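Glycoside Hydrolase Family 43_12 (Metagenome, PDB 7JVH) probably hydrolyses glycosidic bonds in plant cell-wall polysaccharides or the oligosaccharides derived from them, as a family 43 subfamily 12 glycoside hydrolase. Local coordinates at residues K24-F30 and G414-T419; F30-Y35 and V561-V565. All coordinates share one frame; numbering follows the deposited sequence.

How the contacts relate
Contacts 1 and 2 both use strand 28-37, near the start of the modelled chain, and Phe30 belongs to both. In contact 1 the strand is hydrogen-bonded edge to edge with 416-418 in one sheet; in contact 2 its inward side chains pack on strand 560-566 of the facing sheet. The centres lie about 11 Å apart. They also touch directly: Met418 CE is 3.4 Å from Met563 CG, and Leu416 CD1 is 3.7 Å from Met563 CE. Together they fit the N-terminal strand into the C-terminal concanavalin A-like sandwich, whereas glycosidase activity would be expected of the family 43 domain.

Contact 1 of 2, residues K24-F30 and G414-T419; sequences KVPAATF and GGLQMT
Residues Ala28 to Phe30 pair edge to edge with Leu416 to Met418 as antiparallel neighbours in one sheet of the C-terminal beta-sandwich, joining the start of the modelled chain to a strand nearly 400 residues later. The short strands run at 154° to each other, and Ala28-Met418 and Phe30-Leu416 are hydrogen-bonded pairs on either side of the non-hydrogen-bonded pair Thr29-Gln417. Phe30 and Leu416 exchange two backbone bonds, Leu416 N reaching Phe30 O at 2.8 Å and Phe30 N donating to Leu416 O. Met418 N donates to Ala28 O, and Ala27 N extends the ladder to Met418 O at 3.2 Å.

The two faces differ in character. On the partly exposed one, Thr29 and Gln417 lie side by side, Thr29 OG1 3.2 Å from Gln417 CG; a beta-branched polar residue and a long amide suit a surface bordering solvent. The extended Gln417 chain carries OE1 to within 3.8 Å of Pro26 CG. Thr29 CG2 packs against the backbone of Gly415, its CA 4.1 Å away, and the positive phi of Gly415 (117°) suits glycine. On the buried face, Met418, modelled as selenomethionine, crosses the Phe30 side chain at about a right angle. Its bend at the last torsion (chi3 80°) brings CE to 3.7 Å from Phe30 CD1, while SE makes an oblique Met-aromatic contact; methionine's flexible, unbranched chain suits this place.

Strand 442-451 borders strand 28-37 across its other edge through Thr29 and Ser450, whereas 408-410 pairs with 416-418 through Lys409 and Gln417. Strand 560-566 packs against the face that carries Phe30, Leu416 and Met418.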
ATOM      1  N   LYS A  24       9.304  24.948 -18.382  1.00 76.54           N
ATOM      2  CA  LYS A  24       8.281  25.254 -19.423  1.00 90.55           C
ATOM      3  C   LYS A  24       8.266  24.207 -20.536  1.00 99.06           C
ATOM      4  O   LYS A  24       9.196  23.422 -20.668  1.00106.25           O
ATOM      5  CB  LYS A  24       8.544  26.624 -20.039  1.00 94.40           C
ATOM      6  CG  LYS A  24       8.514  27.752 -19.026  1.00 96.02           C
ATOM      7  CD  LYS A  24       8.838  29.091 -19.661  1.00 94.51           C
ATOM      8  CE  LYS A  24       9.130  30.131 -18.597  1.00 95.27           C
ATOM      9  NZ  LYS A  24       9.727  31.345 -19.207  1.00 98.77           N
ATOM     10  N   VAL A  25       7.211  24.258 -21.356  1.00 99.16           N
ATOM     11  CA  VAL A  25       6.891  23.301 -22.437  1.00 90.52           C
ATOM     12  C   VAL A  25       7.029  21.851 -21.980  1.00 77.77           C
ATOM     13  O   VAL A  25       8.122  21.389 -21.670  1.00 74.80           O
ATOM     14  CB  VAL A  25       7.677  23.549 -23.767  1.00 90.87           C
ATOM     15  CG1 VAL A  25       7.496  24.986 -24.253  1.00 89.88           C
ATOM     16  CG2 VAL A  25       9.145  23.204 -23.637  1.00 91.93           C
ATOM     17  N   PRO A  26       5.922  21.074 -21.918  1.00 71.43           N
ATOM     18  CA  PRO A  26       5.985  19.676 -21.482  1.00 72.32           C
ATOM     19  C   PRO A  26       6.810  18.768 -22.402  1.00 68.80           C
ATOM     20  O   PRO A  26       6.981  19.067 -23.571  1.00 77.32           O
ATOM     21  CB  PRO A  26       4.510  19.247 -21.501  1.00 76.10           C
ATOM     22  CG  PRO A  26       3.706  20.486 -21.574  1.00 72.56           C
ATOM     23  CD  PRO A  26       4.554  21.497 -22.269  1.00 71.80           C
ATOM     24  N   ALA A  27       7.291  17.652 -21.853  1.00 64.18           N
ATOM     25  CA  ALA A  27       8.108  16.690 -22.581  1.00 54.14           C
ATOM     26  C   ALA A  27       7.265  15.754 -23.446  1.00 63.77           C
ATOM     27  O   ALA A  27       7.728  15.260 -24.470  1.00 67.25           O
ATOM     28  CB  ALA A  27       8.925  15.867 -21.614  1.00 44.35           C
ATOM     29  N   ALA A  28       6.033  15.495 -22.995  1.00 62.82           N
ATOM     30  CA  ALA A  28       5.102  14.630 -23.699  1.00 64.71           C
ATOM     31  C   ALA A  28       3.683  14.760 -23.157  1.00 59.52           C
ATOM     32  O   ALA A  28       3.468  15.281 -22.062  1.00 56.74           O
ATOM     33  CB  ALA A  28       5.566  13.187 -23.614  1.00 59.02           C
ATOM     34  N   THR A  29       2.724  14.283 -23.958  1.00 54.07           N
ATOM     35  CA  THR A  29       1.330  14.122 -23.567  1.00 54.37           C
ATOM     36  C   THR A  29       0.944  12.650 -23.729  1.00 63.00           C
ATOM     37  O   THR A  29       0.902  12.132 -24.836  1.00 64.65           O
ATOM     38  CB  THR A  29       0.404  15.021 -24.402  1.00 60.94           C
ATOM     39  OG1 THR A  29       0.823  16.381 -24.267  1.00 71.96           O
ATOM     40  CG2 THR A  29      -1.034  14.930 -23.940  1.00 56.12           C
ATOM     41  N   PHE A  30       0.674  11.984 -22.601  1.00 71.15           N
ATOM     42  CA  PHE A  30       0.265  10.584 -22.578  1.00 64.45           C
ATOM     43  C   PHE A  30      -1.247  10.539 -22.722  1.00 63.14           C
ATOM     44  O   PHE A  30      -1.967  10.982 -21.831  1.00 68.77           O
ATOM     45  CB  PHE A  30       0.715   9.907 -21.291  1.00 55.29           C
ATOM     46  CG  PHE A  30       2.213   9.911 -21.094  1.00 49.07           C
ATOM     47  CD1 PHE A  30       2.852  11.012 -20.532  1.00 55.68           C
ATOM     48  CD2 PHE A  30       2.977   8.824 -21.475  1.00 50.61           C
ATOM     49  CE1 PHE A  30       4.225  11.027 -20.353  1.00 50.90           C
ATOM     50  CE2 PHE A  30       4.357   8.835 -21.306  1.00 60.72           C
ATOM     51  CZ  PHE A  30       4.982   9.930 -20.731  1.00 53.66           C
ATOM     52  N   GLY A 414      -7.638  16.489 -23.624  1.00 79.65           N
ATOM     53  CA  GLY A 414      -7.394  15.364 -22.736  1.00 72.35           C
ATOM     54  C   GLY A 414      -6.007  14.775 -22.896  1.00 71.43           C
ATOM     55  O   GLY A 414      -5.381  14.926 -23.941  1.00 74.57           O
ATOM     56  N   GLY A 415      -5.536  14.087 -21.854  1.00 68.17           N
ATOM     57  CA  GLY A 415      -4.223  13.464 -21.831  1.00 58.01           C
ATOM     58  C   GLY A 415      -3.337  14.072 -20.761  1.00 60.53           C
ATOM     59  O   GLY A 415      -3.503  15.244 -20.408  1.00 68.76           O
ATOM     60  N   LEU A 416      -2.397  13.268 -20.245  1.00 59.44           N
ATOM     61  CA  LEU A 416      -1.426  13.702 -19.245  1.00 60.59           C
ATOM     62  C   LEU A 416      -0.272  14.472 -19.878  1.00 67.67           C
ATOM     63  O   LEU A 416       0.702  13.875 -20.334  1.00 72.33           O
ATOM     64  CB  LEU A 416      -0.843  12.511 -18.472  1.00 57.71           C
ATOM     65  CG  LEU A 416      -1.642  11.926 -17.327  1.00 53.29           C
ATOM     66  CD1 LEU A 416      -0.827  10.870 -16.604  1.00 53.97           C
ATOM     67  CD2 LEU A 416      -2.070  13.001 -16.359  1.00 58.94           C
ATOM     68  N   GLN A 417      -0.403  15.800 -19.892  1.00 69.33           N
ATOM     69  CA  GLN A 417       0.676  16.727 -20.219  1.00 68.11           C
ATOM     70  C   GLN A 417       1.587  16.804 -18.998  1.00 70.60           C
ATOM     71  O   GLN A 417       1.181  17.361 -17.981  1.00 80.40           O
ATOM     72  CB  GLN A 417       0.115  18.113 -20.485  1.00 71.01           C
ATOM     73  CG  GLN A 417      -0.104  18.452 -21.944  1.00 85.02           C
ATOM     74  CD  GLN A 417      -0.592  19.872 -22.109  1.00 95.75           C
ATOM     75  OE1 GLN A 417      -0.090  20.804 -21.459  1.00101.86           O
ATOM     76  NE2 GLN A 417      -1.571  20.066 -23.000  1.00 95.54           N
HETATM   77  N   MSE A 418       2.807  16.250 -19.081  1.00 65.89           N
HETATM   78  CA  MSE A 418       3.685  16.314 -17.927  1.00 80.58           C
HETATM   79  C   MSE A 418       5.055  16.873 -18.311  1.00 77.18           C
HETATM   80  O   MSE A 418       5.622  16.547 -19.352  1.00 75.72           O
HETATM   81  CB  MSE A 418       3.704  14.971 -17.181  1.00 90.23           C
HETATM   82  CG  MSE A 418       4.501  13.832 -17.773  1.00 93.91           C
HETATM   83 SE   MSE A 418       4.431  12.271 -16.518  1.00 71.56          SE
HETATM   84  CE  MSE A 418       2.697  11.417 -16.840  1.00 51.13           C
ATOM     85  N   THR A 419       5.523  17.787 -17.446  1.00 76.11           N
ATOM     86  CA  THR A 419       6.750  18.544 -17.621  1.00 62.43           C
ATOM     87  C   THR A 419       7.815  17.927 -16.720  1.00 60.84           C
ATOM     88  O   THR A 419       7.521  17.486 -15.618  1.00 71.77           O
ATOM     89  CB  THR A 419       6.504  20.010 -17.225  1.00 57.34           C
ATOM     90  OG1 THR A 419       5.355  20.505 -17.930  1.00 65.39           O
ATOM     91  CG2 THR A 419       7.708  20.889 -17.542  1.00 60.22           C
TER

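Contact 2 of 2, residues F30-Y35 and V561-V565; sequences FTNFTY and VGMGV
Phe30 and Phe33 reach strand 561-565 by different first torsions: Phe30 CG stands anti to its carbonyl carbon (chi1 -60°), Phe33 CG anti to its backbone N (chi1 -165°). Met563 rises between them, its chain bent at both chi2 and chi3. Its CB lies over one face of the Phe30 ring, 3.6 Å from the centroid, in a CH-pi contact displaced toward the rim. Farther out, SE makes oblique Met-aromatic contacts with both rings, and CE ends 3.7 Å from Phe33 CB. A long, unbranched methionine, here modelled as selenomethionine, can follow two aromatic surfaces at once.

Valine methyls meet the edges of both phenylalanine rings: Val565 CG1 touches Phe30 CE1 at 4.0 Å, and both methyls of Val561 meet Phe33 CZ. Val561 CG1 also lies 4.2 Å from Tyr35 CD1. Gly562 and Gly564 alternate with these side chains; Gly562 brings its bare CA to 4.0 Å from Phe33 CE2. Tyr35 combines its apolar contact with a hydroxyl hydrogen-bonded to His440 ND1 and to the Gln439 backbone N, which satisfies its buried polar end.

Thr31 and Asn32 both face Thr448 in a classic beta bulge, which resets the alternation so that Phe30, Phe33 and Tyr35 all point inward. With strand axes 8.9 Å apart at closest approach, this is face-to-face packing between the two sheets of a concanavalin A-like beta-sandwich.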
ATOM      1  N   PHE A  30       0.674  11.984 -22.601  1.00 71.15           N
ATOM      2  CA  PHE A  30       0.265  10.584 -22.578  1.00 64.45           C
ATOM      3  C   PHE A  30      -1.247  10.539 -22.722  1.00 63.14           C
ATOM      4  O   PHE A  30      -1.967  10.982 -21.831  1.00 68.77           O
ATOM      5  CB  PHE A  30       0.715   9.907 -21.291  1.00 55.29           C
ATOM      6  CG  PHE A  30       2.213   9.911 -21.094  1.00 49.07           C
ATOM      7  CD1 PHE A  30       2.852  11.012 -20.532  1.00 55.68           C
ATOM      8  CD2 PHE A  30       2.977   8.824 -21.475  1.00 50.61           C
ATOM      9  CE1 PHE A  30       4.225  11.027 -20.353  1.00 50.90           C
ATOM     10  CE2 PHE A  30       4.357   8.835 -21.306  1.00 60.72           C
ATOM     11  CZ  PHE A  30       4.982   9.930 -20.731  1.00 53.66           C
ATOM     12  N   THR A  31      -1.709  10.022 -23.868  1.00 53.57           N
ATOM     13  CA  THR A  31      -3.112  10.038 -24.258  1.00 53.19           C
ATOM     14  C   THR A  31      -3.876   8.815 -23.733  1.00 58.21           C
ATOM     15  O   THR A  31      -5.101   8.828 -23.697  1.00 61.49           O
ATOM     16  CB  THR A  31      -3.244  10.104 -25.794  1.00 57.51           C
ATOM     17  OG1 THR A  31      -4.583  10.406 -26.160  1.00 82.08           O
ATOM     18  CG2 THR A  31      -2.886   8.783 -26.417  1.00 55.93           C
ATOM     19  N   ASN A  32      -3.137   7.759 -23.366  1.00 58.74           N
ATOM     20  CA  ASN A  32      -3.689   6.529 -22.811  1.00 59.18           C
ATOM     21  C   ASN A  32      -2.737   5.820 -21.854  1.00 55.67           C
ATOM     22  O   ASN A  32      -1.521   5.853 -22.034  1.00 56.17           O
ATOM     23  CB  ASN A  32      -4.037   5.539 -23.918  1.00 54.78           C
ATOM     24  CG  ASN A  32      -4.557   4.213 -23.379  1.00 65.53           C
ATOM     25  OD1 ASN A  32      -3.872   3.190 -23.426  1.00 62.07           O
ATOM     26  ND2 ASN A  32      -5.762   4.238 -22.831  1.00 75.38           N
ATOM     27  N   PHE A  33      -3.311   5.167 -20.839  1.00 52.17           N
ATOM     28  CA  PHE A  33      -2.653   4.090 -20.122  1.00 46.83           C
ATOM     29  C   PHE A  33      -3.637   2.929 -19.969  1.00 44.12           C
ATOM     30  O   PHE A  33      -4.778   3.138 -19.570  1.00 52.13           O
ATOM     31  CB  PHE A  33      -2.142   4.529 -18.732  1.00 45.61           C
ATOM     32  CG  PHE A  33      -1.171   3.560 -18.133  1.00 55.96           C
ATOM     33  CD1 PHE A  33      -1.600   2.484 -17.378  1.00 54.13           C
ATOM     34  CD2 PHE A  33       0.186   3.710 -18.347  1.00 65.36           C
ATOM     35  CE1 PHE A  33      -0.692   1.582 -16.834  1.00 55.33           C
ATOM     36  CE2 PHE A  33       1.112   2.817 -17.790  1.00 64.93           C
ATOM     37  CZ  PHE A  33       0.663   1.747 -17.041  1.00 59.83           C
ATOM     38  N   THR A  34      -3.175   1.716 -20.279  1.00 40.08           N
ATOM     39  CA  THR A  34      -3.963   0.502 -20.119  1.00 51.34           C
ATOM     40  C   THR A  34      -3.196  -0.477 -19.258  1.00 46.89           C
ATOM     41  O   THR A  34      -2.021  -0.724 -19.514  1.00 44.54           O
ATOM     42  CB  THR A  34      -4.314  -0.171 -21.490  1.00 55.01           C
ATOM     43  OG1 THR A  34      -5.019   0.767 -22.308  1.00 62.27           O
ATOM     44  CG2 THR A  34      -5.168  -1.390 -21.305  1.00 49.94           C
ATOM     45  N   TYR A  35      -3.872  -1.014 -18.238  1.00 36.00           N
ATOM     46  CA  TYR A  35      -3.323  -2.030 -17.352  1.00 40.34           C
ATOM     47  C   TYR A  35      -4.263  -3.234 -17.333  1.00 42.70           C
ATOM     48  O   TYR A  35      -5.461  -3.083 -17.056  1.00 50.85           O
ATOM     49  CB  TYR A  35      -3.143  -1.469 -15.931  1.00 34.97           C
ATOM     50  CG  TYR A  35      -2.740  -2.510 -14.896  1.00 40.28           C
ATOM     51  CD1 TYR A  35      -1.413  -2.895 -14.747  1.00 44.32           C
ATOM     52  CD2 TYR A  35      -3.688  -3.103 -14.071  1.00 39.80           C
ATOM     53  CE1 TYR A  35      -1.041  -3.846 -13.815  1.00 56.00           C
ATOM     54  CE2 TYR A  35      -3.334  -4.058 -13.131  1.00 52.21           C
ATOM     55  CZ  TYR A  35      -2.007  -4.419 -12.992  1.00 58.53           C
ATOM     56  OH  TYR A  35      -1.650  -5.368 -12.053  1.00 54.11           O
ATOM     57  N   VAL A 561       3.948   0.556 -11.980  1.00 44.55           N
ATOM     58  CA  VAL A 561       4.068   0.748 -13.399  1.00 40.50           C
ATOM     59  C   VAL A 561       3.434   2.091 -13.713  1.00 46.71           C
ATOM     60  O   VAL A 561       2.407   2.451 -13.151  1.00 51.30           O
ATOM     61  CB  VAL A 561       3.411  -0.414 -14.198  1.00 60.58           C
ATOM     62  CG1 VAL A 561       1.901  -0.441 -14.016  1.00 54.31           C
ATOM     63  CG2 VAL A 561       3.772  -0.326 -15.679  1.00 48.42           C
ATOM     64  N   GLY A 562       4.069   2.855 -14.599  1.00 50.13           N
ATOM     65  CA  GLY A 562       3.571   4.164 -14.939  1.00 57.74           C
ATOM     66  C   GLY A 562       4.320   4.833 -16.083  1.00 46.85           C
ATOM     67  O   GLY A 562       5.174   4.222 -16.717  1.00 48.12           O
HETATM   68  N   MSE A 563       3.976   6.100 -16.315  1.00 46.54           N
HETATM   69  CA  MSE A 563       4.619   6.902 -17.332  1.00 59.10           C
HETATM   70  C   MSE A 563       5.370   8.045 -16.645  1.00 70.65           C
HETATM   71  O   MSE A 563       4.980   8.511 -15.581  1.00 60.37           O
HETATM   72  CB  MSE A 563       3.587   7.357 -18.373  1.00 63.58           C
HETATM   73  CG  MSE A 563       2.416   8.156 -17.846  1.00 80.83           C
HETATM   74 SE   MSE A 563       0.628   7.568 -18.495  1.00 63.11          SE
HETATM   75  CE  MSE A 563      -0.293   7.171 -16.819  1.00 61.45           C
ATOM     76  N   GLY A 564       6.479   8.481 -17.256  1.00 63.68           N
ATOM     77  CA  GLY A 564       7.277   9.557 -16.701  1.00 64.00           C
ATOM     78  C   GLY A 564       8.095  10.300 -17.725  1.00 58.66           C
ATOM     79  O   GLY A 564       8.212   9.866 -18.857  1.00 61.06           O
ATOM     80  N   VAL A 565       8.676  11.424 -17.292  1.00 49.37           N
ATOM     81  CA  VAL A 565       9.482  12.302 -18.126  1.00 56.20           C
ATOM     82  C   VAL A 565      10.725  12.757 -17.351  1.00 61.96           C
ATOM     83  O   VAL A 565      10.664  12.979 -16.135  1.00 62.02           O
ATOM     84  CB  VAL A 565       8.667  13.513 -18.611  1.00 56.80           C
ATOM     85  CG1 VAL A 565       7.535  13.050 -19.515  1.00 56.70           C
ATOM     86  CG2 VAL A 565       8.103  14.282 -17.443  1.00 61.32           C
TER